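Local atomic coordinates of hypothetical protein TM1010 (Thermotoga maritima, PDB entry 2F4P), a protein that is of unknown function but contains a cupin domain, a beta-barrel fold built from two antiparallel sheets. Residues H62-P67 with H105-A110; L72-G77 with E113-I118. All coordinates share one frame; numbering follows the deposited sequence.

Both contacts join antiparallel strands of one cupin barrel, but they belong to its two different sheets. Contact 1 (62-67 with 105-110) is buried near the middle of the chain, a single bridge surrounded by histidine and tryptophan rings. Contact 2 (72-77 with 113-118) has a longer ladder with a bulge; one end is buried, and the other reaches the surface through charged side chains, while Ile73, Thr75 and Ile118 pack on the second subunit. Strand 60-65 is followed in the chain by strand 70-75, and strand 105-109 by strand 115-121. The two contacts meet inside, where CE1 of His107 lies 3.2 Å from NE2 of His117.

Contact 1. Residues H62-P67 with H105-A110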
ATOM      1  N   HIS A  62     -20.217   4.783  -1.941  1.00 33.28           N
ATOM      2  CA  HIS A  62     -21.352   4.777  -1.014  1.00 33.79           C
ATOM      3  C   HIS A  62     -20.834   4.725   0.425  1.00 34.75           C
ATOM      4  O   HIS A  62     -19.645   4.427   0.677  1.00 35.97           O
ATOM      5  CB  HIS A  62     -22.233   3.568  -1.297  1.00 36.55           C
ATOM      6  CG  HIS A  62     -22.927   3.634  -2.619  1.00 35.64           C
ATOM      7  ND1 HIS A  62     -23.828   2.677  -3.035  1.00 38.48           N
ATOM      8  CD2 HIS A  62     -22.858   4.546  -3.618  1.00 38.78           C
ATOM      9  CE1 HIS A  62     -24.287   3.001  -4.228  1.00 41.89           C
ATOM     10  NE2 HIS A  62     -23.707   4.126  -4.610  1.00 41.14           N
ATOM     11  N   TRP A  63     -21.726   4.961   1.382  1.00 36.05           N
ATOM     12  CA  TRP A  63     -21.409   4.627   2.779  1.00 34.53           C
ATOM     13  C   TRP A  63     -21.169   3.119   2.906  1.00 36.14           C
ATOM     14  O   TRP A  63     -21.925   2.308   2.349  1.00 36.33           O
ATOM     15  CB  TRP A  63     -22.546   5.025   3.710  1.00 36.29           C
ATOM     16  CG  TRP A  63     -22.820   6.487   3.832  1.00 32.08           C
ATOM     17  CD1 TRP A  63     -23.783   7.192   3.172  1.00 38.47           C
ATOM     18  CD2 TRP A  63     -22.142   7.437   4.679  1.00 34.26           C
ATOM     19  NE1 TRP A  63     -23.762   8.495   3.562  1.00 38.17           N
ATOM     20  CE2 TRP A  63     -22.753   8.685   4.469  1.00 38.30           C
ATOM     21  CE3 TRP A  63     -21.054   7.356   5.560  1.00 35.40           C
ATOM     22  CZ2 TRP A  63     -22.349   9.840   5.146  1.00 38.30           C
ATOM     23  CZ3 TRP A  63     -20.658   8.516   6.242  1.00 33.28           C
ATOM     24  CH2 TRP A  63     -21.311   9.722   6.043  1.00 36.77           C
ATOM     25  N   HIS A  64     -20.145   2.740   3.677  1.00 32.86           N
ATOM     26  CA  HIS A  64     -19.861   1.355   3.907  1.00 34.59           C
ATOM     27  C   HIS A  64     -18.902   1.185   5.094  1.00 34.03           C
ATOM     28  O   HIS A  64     -18.337   2.152   5.597  1.00 37.02           O
ATOM     29  CB  HIS A  64     -19.282   0.730   2.633  1.00 35.53           C
ATOM     30  CG  HIS A  64     -17.952   1.274   2.218  1.00 36.21           C
ATOM     31  ND1 HIS A  64     -17.751   2.588   1.836  1.00 37.15           N
ATOM     32  CD2 HIS A  64     -16.761   0.650   2.063  1.00 39.12           C
ATOM     33  CE1 HIS A  64     -16.480   2.751   1.496  1.00 39.29           C
ATOM     34  NE2 HIS A  64     -15.862   1.590   1.623  1.00 36.90           N
ATOM     35  N   SER A  65     -18.699  -0.056   5.489  1.00 33.85           N
ATOM     36  CA  SER A  65     -17.717  -0.412   6.502  1.00 33.83           C
ATOM     37  C   SER A  65     -17.055  -1.749   6.136  1.00 35.47           C
ATOM     38  O   SER A  65     -17.618  -2.572   5.370  1.00 36.12           O
ATOM     39  CB  SER A  65     -18.398  -0.505   7.889  1.00 34.41           C
ATOM     40  OG  SER A  65     -19.253  -1.645   7.967  1.00 33.18           O
ATOM     41  N   HIS A  66     -15.875  -1.955   6.705  1.00 35.98           N
ATOM     42  CA  HIS A  66     -15.143  -3.201   6.580  1.00 33.77           C
ATOM     43  C   HIS A  66     -14.979  -3.783   7.982  1.00 34.77           C
ATOM     44  O   HIS A  66     -14.419  -3.123   8.850  1.00 34.29           O
ATOM     45  CB  HIS A  66     -13.744  -2.938   6.038  1.00 36.99           C
ATOM     46  CG  HIS A  66     -13.712  -2.639   4.573  1.00 40.59           C
ATOM     47  ND1 HIS A  66     -13.512  -3.624   3.629  1.00 49.34           N
ATOM     48  CD2 HIS A  66     -13.888  -1.489   3.892  1.00 45.48           C
ATOM     49  CE1 HIS A  66     -13.558  -3.086   2.425  1.00 50.73           C
ATOM     50  NE2 HIS A  66     -13.777  -1.791   2.556  1.00 43.21           N
ATOM     51  N   PRO A  67     -15.389  -5.026   8.177  1.00 34.88           N
ATOM     52  CA  PRO A  67     -15.185  -5.685   9.462  1.00 35.66           C
ATOM     53  C   PRO A  67     -13.716  -5.707   9.928  1.00 37.91           C
ATOM     54  O   PRO A  67     -13.448  -5.686  11.126  1.00 40.48           O
ATOM     55  CB  PRO A  67     -15.647  -7.116   9.207  1.00 37.24           C
ATOM     56  CG  PRO A  67     -16.520  -7.055   8.075  1.00 39.68           C
ATOM     57  CD  PRO A  67     -16.118  -5.877   7.227  1.00 36.34           C
ATOM     58  N   HIS A 105     -18.240   4.818   6.745  1.00 34.52           N
ATOM     59  CA  HIS A 105     -17.540   5.984   6.173  1.00 35.36           C
ATOM     60  C   HIS A 105     -17.740   6.004   4.650  1.00 34.88           C
ATOM     61  O   HIS A 105     -18.272   5.051   4.053  1.00 35.44           O
ATOM     62  CB  HIS A 105     -16.052   5.872   6.471  1.00 35.20           C
ATOM     63  CG  HIS A 105     -15.417   4.748   5.727  1.00 38.65           C
ATOM     64  ND1 HIS A 105     -15.512   3.443   6.164  1.00 47.77           N
ATOM     65  CD2 HIS A 105     -14.805   4.704   4.524  1.00 43.53           C
ATOM     66  CE1 HIS A 105     -14.928   2.650   5.285  1.00 46.33           C
ATOM     67  NE2 HIS A 105     -14.502   3.389   4.280  1.00 39.06           N
ATOM     68  N   TRP A 106     -17.372   7.107   4.045  1.00 35.80           N
ATOM     69  CA  TRP A 106     -17.191   7.132   2.586  1.00 34.79           C
ATOM     70  C   TRP A 106     -15.909   7.862   2.301  1.00 35.93           C
ATOM     71  O   TRP A 106     -15.404   8.605   3.162  1.00 35.59           O
ATOM     72  CB  TRP A 106     -18.365   7.801   1.877  1.00 35.96           C
ATOM     73  CG  TRP A 106     -18.561   9.255   2.210  1.00 33.21           C
ATOM     74  CD1 TRP A 106     -19.292   9.745   3.237  1.00 38.52           C
ATOM     75  CD2 TRP A 106     -18.025  10.396   1.516  1.00 36.01           C
ATOM     76  NE1 TRP A 106     -19.267  11.116   3.224  1.00 35.83           N
ATOM     77  CE2 TRP A 106     -18.488  11.546   2.188  1.00 38.24           C
ATOM     78  CE3 TRP A 106     -17.232  10.561   0.365  1.00 37.87           C
ATOM     79  CZ2 TRP A 106     -18.177  12.853   1.760  1.00 41.15           C
ATOM     80  CZ3 TRP A 106     -16.910  11.854  -0.057  1.00 39.77           C
ATOM     81  CH2 TRP A 106     -17.387  12.984   0.634  1.00 36.33           C
ATOM     82  N   HIS A 107     -15.371   7.642   1.102  1.00 36.40           N
ATOM     83  CA  HIS A 107     -14.286   8.491   0.619  1.00 34.38           C
ATOM     84  C   HIS A 107     -14.470   8.769  -0.855  1.00 34.20           C
ATOM     85  O   HIS A 107     -15.185   8.062  -1.556  1.00 35.24           O
ATOM     86  CB  HIS A 107     -12.893   7.872   0.900  1.00 35.28           C
ATOM     87  CG  HIS A 107     -12.757   6.419   0.543  1.00 33.89           C
ATOM     88  ND1 HIS A 107     -12.044   5.993  -0.561  1.00 40.46           N
ATOM     89  CD2 HIS A 107     -13.202   5.303   1.156  1.00 38.77           C
ATOM     90  CE1 HIS A 107     -12.087   4.677  -0.628  1.00 37.27           C
ATOM     91  NE2 HIS A 107     -12.799   4.231   0.392  1.00 45.53           N
ATOM     92  N   GLY A 108     -13.779   9.784  -1.342  1.00 33.65           N
ATOM     93  CA  GLY A 108     -13.900  10.103  -2.749  1.00 36.03           C
ATOM     94  C   GLY A 108     -13.221  11.377  -3.122  1.00 34.76           C
ATOM     95  O   GLY A 108     -12.523  11.985  -2.329  1.00 34.54           O
ATOM     96  N   ALA A 109     -13.463  11.807  -4.357  1.00 36.32           N
ATOM     97  CA  ALA A 109     -12.751  12.943  -4.885  1.00 34.34           C
ATOM     98  C   ALA A 109     -13.382  14.225  -4.417  1.00 36.39           C
ATOM     99  O   ALA A 109     -14.541  14.262  -3.983  1.00 38.10           O
ATOM    100  CB  ALA A 109     -12.739  12.895  -6.386  1.00 35.64           C
ATOM    101  N   ALA A 110     -12.613  15.294  -4.548  1.00 35.75           N
ATOM    102  CA  ALA A 110     -13.140  16.644  -4.459  1.00 36.32           C
ATOM    103  C   ALA A 110     -14.078  16.950  -5.645  1.00 36.43           C
ATOM    104  O   ALA A 110     -14.053  16.258  -6.660  1.00 36.38           O
ATOM    105  CB  ALA A 110     -11.969  17.644  -4.437  1.00 37.18           C
TER
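Trp63 and Trp106 form the tightly packed part of this contact. CD1 of Trp106 stands over one face of the Trp63 indole, 3.5 Å from its CH2, in an edge-to-face pair with ring planes at 86°. Beside the tryptophans, His64 and His105 make one antiparallel hydrogen-bonded pair: His64 N donates to His105 O at 3.0 Å, and His105 N returns a bond to His64 O at 2.9 Å. Their imidazoles meet at an oblique 48°, His64 CE1 lying 3.5 Å from His105 NE2, while His105 ND1 bonds Val103 O. His64 ND1 donates to the carbonyl O of His62 at 2.9 Å, which helps set the ring's rotation, with NE2 hydrogen-bonded to an unknown ligand that also bonds His66 and His107. Contact is looser toward this ligand: His66 is partly exposed, and its CD2 comes no closer than 4.5 Å to His105 CE1. Such a histidine cluster inside the barrel is reminiscent of cupin metal sites, although the ligand here is unidentified. Trp131 stacks on His64, Glu139 of helix 137-144 accepts from Trp63 NE1, Gln82 of strand 78-83 accepts from Trp106 NE1, and Gln70 and Leu72 of strand 70-75 touch His107.

Contact 2. Residues L72-G77 with E113-I118; sequences LIVTRG and EELVHI
Thr75 holds OG1 between its backbone N and carbonyl carbon (chi1 60°), which sets the hydroxyl 3.4 Å from CG1 of Val116, while its CG2 meets CD1 of Ile118. His117 has CG in the same kind of position (chi1 77°), and its ring lies obliquely by Leu72, CE1 3.6 Å from Leu72 CD2. His117 ND1 donates to Ile118 O at 2.9 Å from above the carbonyl plane; that oxygen also accepts from Ile73 N, so two donors grip it. Val74 CG1 packs 3.5 Å from Leu115 CD1, the two side chains crossing at about a right angle. Midway the ladder is interrupted by a classic beta bulge: Thr75 and Arg76 both face Val116, whose O takes a 2.9 Å bond from Thr75 N and a weak one from Arg76 N, and the register slips by one residue between strands 70-75 and 115-121 of the cupin sheet. Val116 N then bonds Arg76 O at 3.0 Å. Gly77 follows at backbone angles that call for glycine, its CA in a C-H...O contact with Glu114 O. On the exposed side the Arg76 guanidinium and Glu114 carboxylate are modelled too close for sure placement; a water accepts from Arg76 NH1 at 3.0 Å and donates to Glu114 OE1.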
ATOM      1  N   LEU A  72      -6.011   3.796   3.763  1.00 36.46           N
ATOM      2  CA  LEU A  72      -5.889   4.517   2.492  1.00 37.40           C
ATOM      3  C   LEU A  72      -4.570   5.273   2.466  1.00 37.03           C
ATOM      4  O   LEU A  72      -4.155   5.854   3.477  1.00 38.11           O
ATOM      5  CB  LEU A  72      -7.004   5.542   2.307  1.00 37.92           C
ATOM      6  CG  LEU A  72      -8.438   5.107   2.608  1.00 42.82           C
ATOM      7  CD1 LEU A  72      -9.380   6.245   2.262  1.00 43.85           C
ATOM      8  CD2 LEU A  72      -8.801   3.861   1.841  1.00 40.74           C
ATOM      9  N   ILE A  73      -3.926   5.256   1.301  1.00 35.07           N
ATOM     10  CA  ILE A  73      -2.685   5.972   1.074  1.00 35.55           C
ATOM     11  C   ILE A  73      -2.875   6.791  -0.185  1.00 34.16           C
ATOM     12  O   ILE A  73      -2.984   6.227  -1.272  1.00 35.17           O
ATOM     13  CB  ILE A  73      -1.504   5.007   0.888  1.00 36.07           C
ATOM     14  CG1 ILE A  73      -1.367   4.074   2.097  1.00 37.92           C
ATOM     15  CG2 ILE A  73      -0.243   5.794   0.664  1.00 38.84           C
ATOM     16  CD1 ILE A  73      -0.355   2.953   1.888  1.00 42.51           C
ATOM     17  N   VAL A  74      -2.958   8.106  -0.026  1.00 35.50           N
ATOM     18  CA  VAL A  74      -3.271   9.013  -1.128  1.00 37.37           C
ATOM     19  C   VAL A  74      -2.023   9.310  -1.928  1.00 37.57           C
ATOM     20  O   VAL A  74      -1.012   9.740  -1.376  1.00 38.05           O
ATOM     21  CB  VAL A  74      -3.895  10.320  -0.598  1.00 37.69           C
ATOM     22  CG1 VAL A  74      -4.289  11.234  -1.761  1.00 39.65           C
ATOM     23  CG2 VAL A  74      -5.081   9.991   0.307  1.00 37.42           C
ATOM     24  N   THR A  75      -2.093   9.067  -3.229  1.00 36.83           N
ATOM     25  CA  THR A  75      -0.933   9.234  -4.099  1.00 38.08           C
ATOM     26  C   THR A  75      -1.025  10.451  -5.006  1.00 40.07           C
ATOM     27  O   THR A  75      -0.002  10.915  -5.494  1.00 38.57           O
ATOM     28  CB  THR A  75      -0.686   7.984  -4.971  1.00 40.32           C
ATOM     29  OG1 THR A  75      -1.824   7.716  -5.796  1.00 38.57           O
ATOM     30  CG2 THR A  75      -0.441   6.786  -4.112  1.00 37.92           C
ATOM     31  N   ARG A  76      -2.228  10.983  -5.215  1.00 37.12           N
ATOM     32  CA  ARG A  76      -2.400  12.107  -6.106  1.00 39.89           C
ATOM     33  C   ARG A  76      -3.729  12.800  -5.897  1.00 37.25           C
ATOM     34  O   ARG A  76      -4.743  12.158  -5.616  1.00 37.65           O
ATOM     35  CB  ARG A  76      -2.283  11.612  -7.546  1.00 40.23           C
ATOM     36  CG  ARG A  76      -2.674  12.593  -8.624  1.00 50.02           C
ATOM     37  CD  ARG A  76      -1.898  12.275  -9.870  1.00 53.47           C
ATOM     38  NE  ARG A  76      -2.572  12.611 -11.113  1.00 62.05           N
ATOM     39  CZ  ARG A  76      -3.425  11.814 -11.760  1.00 71.30           C
ATOM     40  NH1 ARG A  76      -3.771  10.639 -11.254  1.00 73.38           N
ATOM     41  NH2 ARG A  76      -3.956  12.206 -12.920  1.00 70.80           N
ATOM     42  N   GLY A  77      -3.735  14.119  -6.065  1.00 34.68           N
ATOM     43  CA  GLY A  77      -4.998  14.856  -6.156  1.00 35.57           C
ATOM     44  C   GLY A  77      -5.547  15.326  -4.826  1.00 37.10           C
ATOM     45  O   GLY A  77      -4.789  15.582  -3.899  1.00 39.29           O
ATOM     46  N   GLU A 113     -11.436  18.122  -8.545  1.00 38.57           N
ATOM     47  CA  GLU A 113     -10.151  17.473  -8.678  1.00 38.08           C
ATOM     48  C   GLU A 113     -10.290  15.975  -8.422  1.00 36.22           C
ATOM     49  O   GLU A 113     -11.050  15.551  -7.561  1.00 33.62           O
ATOM     50  CB  GLU A 113      -9.136  18.102  -7.705  1.00 37.79           C
ATOM     51  CG  GLU A 113      -7.720  17.687  -7.931  1.00 39.72           C
ATOM     52  CD  GLU A 113      -6.693  18.538  -7.163  1.00 46.43           C
ATOM     53  OE1 GLU A 113      -7.069  19.558  -6.537  1.00 44.63           O
ATOM     54  OE2 GLU A 113      -5.499  18.163  -7.182  1.00 47.23           O
ATOM     55  N   GLU A 114      -9.512  15.181  -9.152  1.00 34.94           N
ATOM     56  CA  GLU A 114      -9.525  13.741  -8.979  1.00 38.21           C
ATOM     57  C   GLU A 114      -8.815  13.350  -7.672  1.00 36.01           C
ATOM     58  O   GLU A 114      -8.020  14.128  -7.112  1.00 33.70           O
ATOM     59  CB  GLU A 114      -8.858  13.075 -10.182  1.00 39.67           C
ATOM     60  CG  GLU A 114      -7.359  13.062 -10.074  1.00 45.59           C
ATOM     61  CD  GLU A 114      -6.678  12.755 -11.369  1.00 51.61           C
ATOM     62  OE1 GLU A 114      -7.266  12.036 -12.219  1.00 68.79           O
ATOM     63  OE2 GLU A 114      -5.548  13.270 -11.531  1.00 69.61           O
ATOM     64  N   LEU A 115      -9.106  12.153  -7.190  1.00 37.22           N
ATOM     65  CA  LEU A 115      -8.369  11.537  -6.075  1.00 36.22           C
ATOM     66  C   LEU A 115      -7.877  10.172  -6.530  1.00 38.71           C
ATOM     67  O   LEU A 115      -8.624   9.411  -7.141  1.00 39.34           O
ATOM     68  CB  LEU A 115      -9.240  11.378  -4.833  1.00 37.51           C
ATOM     69  CG  LEU A 115      -8.619  10.602  -3.658  1.00 36.19           C
ATOM     70  CD1 LEU A 115      -7.600  11.443  -2.925  1.00 39.80           C
ATOM     71  CD2 LEU A 115      -9.709  10.114  -2.725  1.00 40.94           C
ATOM     72  N   VAL A 116      -6.602   9.903  -6.270  1.00 36.62           N
ATOM     73  CA  VAL A 116      -6.011   8.600  -6.518  1.00 36.26           C
ATOM     74  C   VAL A 116      -5.415   8.116  -5.225  1.00 38.72           C
ATOM     75  O   VAL A 116      -4.672   8.858  -4.551  1.00 37.14           O
ATOM     76  CB  VAL A 116      -4.893   8.649  -7.575  1.00 36.97           C
ATOM     77  CG1 VAL A 116      -4.381   7.215  -7.907  1.00 38.01           C
ATOM     78  CG2 VAL A 116      -5.384   9.392  -8.826  1.00 42.61           C
ATOM     79  N   HIS A 117      -5.723   6.871  -4.879  1.00 35.94           N
ATOM     80  CA  HIS A 117      -5.162   6.301  -3.684  1.00 38.15           C
ATOM     81  C   HIS A 117      -5.004   4.781  -3.782  1.00 38.15           C
ATOM     82  O   HIS A 117      -5.699   4.116  -4.566  1.00 38.26           O
ATOM     83  CB  HIS A 117      -5.991   6.709  -2.445  1.00 39.70           C
ATOM     84  CG  HIS A 117      -7.268   5.962  -2.286  1.00 42.11           C
ATOM     85  ND1 HIS A 117      -7.320   4.694  -1.752  1.00 39.44           N
ATOM     86  CD2 HIS A 117      -8.547   6.308  -2.567  1.00 49.91           C
ATOM     87  CE1 HIS A 117      -8.572   4.276  -1.749  1.00 50.99           C
ATOM     88  NE2 HIS A 117      -9.340   5.243  -2.222  1.00 51.39           N
ATOM     89  N   ILE A 118      -4.062   4.265  -2.991  1.00 38.22           N
ATOM     90  CA  ILE A 118      -3.953   2.854  -2.707  1.00 36.79           C
ATOM     91  C   ILE A 118      -4.881   2.564  -1.536  1.00 37.05           C
ATOM     92  O   ILE A 118      -5.002   3.370  -0.600  1.00 36.68           O
ATOM     93  CB  ILE A 118      -2.489   2.458  -2.364  1.00 39.52           C
ATOM     94  CG1 ILE A 118      -1.581   2.647  -3.598  1.00 34.38           C
ATOM     95  CG2 ILE A 118      -2.404   0.998  -1.880  1.00 38.91           C
ATOM     96  CD1 ILE A 118      -0.130   2.885  -3.270  1.00 41.52           C
TER
HETATM   97  O   HOH W   1      -5.738   9.468 -13.252  1.00 64.36           O